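PDB 5DLK: TqaA from Penicillium aethiopicum, which probably carries out peptide macrocyclization as a fungal nonribosomal peptide synthetase, this chain being its terminal condensation-like domain. Local coordinates for residues G307-G312 with L328-L333. Residues are numbered along the deposited sequence; the frame is centred on the assembly and turned at random. Where two conformers were deposited one is given.
Sequences GHTVNG and LNFVPL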
# COMPACT_ATOMS: atom_id res chain seq x y z
N GLY A 307 0.61 -10.22 11.55
CA GLY A 307 0.12 -8.98 10.98
C GLY A 307 -0.68 -9.22 9.72
O GLY A 307 -0.48 -10.23 9.03
N HIS A 308 -1.61 -8.32 9.42
CA HIS A 308 -2.26 -8.36 8.11
C HIS A 308 -2.62 -6.94 7.67
O HIS A 308 -2.69 -6.03 8.49
CB HIS A 308 -3.48 -9.29 8.08
CG HIS A 308 -4.73 -8.72 8.69
ND1 HIS A 308 -5.97 -8.87 8.11
CD2 HIS A 308 -4.93 -8.02 9.84
CE1 HIS A 308 -6.88 -8.28 8.87
NE2 HIS A 308 -6.28 -7.75 9.92
N THR A 309 -2.79 -6.77 6.37
CA THR A 309 -3.11 -5.49 5.77
C THR A 309 -4.61 -5.27 5.70
O THR A 309 -5.35 -6.14 5.24
CB THR A 309 -2.52 -5.37 4.35
OG1 THR A 309 -1.13 -5.67 4.40
CG2 THR A 309 -2.74 -3.97 3.81
N VAL A 310 -5.06 -4.12 6.22
CA VAL A 310 -6.44 -3.69 6.12
C VAL A 310 -6.49 -2.43 5.27
O VAL A 310 -5.48 -1.72 5.16
CB VAL A 310 -7.07 -3.43 7.52
CG1 VAL A 310 -7.08 -4.77 8.34
CG2 VAL A 310 -6.30 -2.33 8.26
N ASN A 311 -7.63 -2.12 4.67
CA ASN A 311 -7.61 -1.02 3.70
C ASN A 311 -7.79 0.36 4.35
O ASN A 311 -7.47 1.38 3.72
CB ASN A 311 -8.66 -1.25 2.60
CG ASN A 311 -10.09 -1.31 3.13
OD1 ASN A 311 -10.48 -0.58 4.04
ND2 ASN A 311 -10.89 -2.19 2.53
N GLY A 312 -8.24 0.40 5.60
CA GLY A 312 -8.30 1.65 6.35
C GLY A 312 -9.37 2.62 5.86
O GLY A 312 -9.31 3.83 6.14
N LEU A 328 -3.84 2.38 3.85
CA LEU A 328 -3.50 1.02 4.30
C LEU A 328 -3.00 1.02 5.72
O LEU A 328 -2.32 1.95 6.13
CB LEU A 328 -2.39 0.40 3.41
CG LEU A 328 -2.66 0.04 1.96
CD1 LEU A 328 -1.40 -0.57 1.37
CD2 LEU A 328 -3.82 -0.94 1.87
N ASN A 329 -3.30 -0.04 6.46
CA ASN A 329 -2.72 -0.21 7.77
C ASN A 329 -2.28 -1.65 7.95
O ASN A 329 -2.83 -2.55 7.32
CB ASN A 329 -3.71 0.20 8.87
CG ASN A 329 -3.02 0.61 10.13
OD1 ASN A 329 -1.80 0.68 10.18
ND2 ASN A 329 -3.80 0.87 11.18
N PHE A 330 -1.26 -1.85 8.77
CA PHE A 330 -0.78 -3.19 9.09
C PHE A 330 -1.05 -3.41 10.57
O PHE A 330 -0.46 -2.74 11.41
CB PHE A 330 0.69 -3.31 8.76
CG PHE A 330 1.03 -2.71 7.42
CD1 PHE A 330 0.62 -3.35 6.26
CD2 PHE A 330 1.69 -1.49 7.34
CE1 PHE A 330 0.92 -2.81 5.00
CE2 PHE A 330 1.98 -0.93 6.08
CZ PHE A 330 1.59 -1.60 4.92
N VAL A 331 -2.00 -4.30 10.87
CA VAL A 331 -2.49 -4.44 12.25
C VAL A 331 -2.48 -5.91 12.68
O VAL A 331 -2.41 -6.81 11.82
CB VAL A 331 -3.92 -3.85 12.41
CG1 VAL A 331 -3.96 -2.35 12.04
CG2 VAL A 331 -4.95 -4.67 11.61
N PRO A 332 -2.54 -6.18 13.99
CA PRO A 332 -2.57 -7.57 14.46
C PRO A 332 -3.86 -8.30 14.14
O PRO A 332 -4.96 -7.77 14.28
CB PRO A 332 -2.43 -7.43 15.99
CG PRO A 332 -2.08 -5.97 16.24
CD PRO A 332 -2.68 -5.23 15.12
N LEU A 333 -3.69 -9.55 13.72
CA LEU A 333 -4.79 -10.47 13.55
C LEU A 333 -4.53 -11.60 14.52
O LEU A 333 -3.46 -12.21 14.48
CB LEU A 333 -4.85 -10.99 12.10
CG LEU A 333 -5.98 -12.00 11.87
CD1 LEU A 333 -7.34 -11.34 12.13
CD2 LEU A 333 -5.88 -12.53 10.43
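Thr-309 and Phe-330, a non-hydrogen-bonded antiparallel pair, lie side by side: Thr-309 OG1 sits at the ring edge, in plane, 3.5 Å from Phe-330 CD1. OG1 stands anti to the carbonyl carbon (chi1 -53°) and CG2 anti to the backbone N, where CG2 meets Leu-328 CD2 at 3.8 Å, the two side chains crossing at a slant. The hydroxyl's hydrogen bond is with Gln-389 OE1, so a valine here would probably leave that amide oxygen without this partner. On the other face, in the conformer described here, His-308 CG is wedged between backbone N and carbonyl carbon (chi1 79°). Leu-333 CB covers one face of its ring in a CH-pi contact, 4.1 Å from the centroid, and Val-331 CG2 lies 3.8 Å from His-308 NE2; His-308 ND1 is hydrogen-bonded to Lys-288 NZ. Val-310 spreads its methyls, CG1 to Val-331 CG2 and CG2 to Asn-329 CB (3.7 Å). Paired backbone hydrogen bonds join His-308 with Val-331 and Val-310 with Asn-329. Asn-311, seen to bind 4'-phosphopantetheine in this protein (absent here), follows where the first strand ends. Strand 329-336 is outermost in its mixed sheet; strand 303-310 lies between it and 386-390, while Phe-330 packs on helix 56-63 and Leu-333 on helix 227-235.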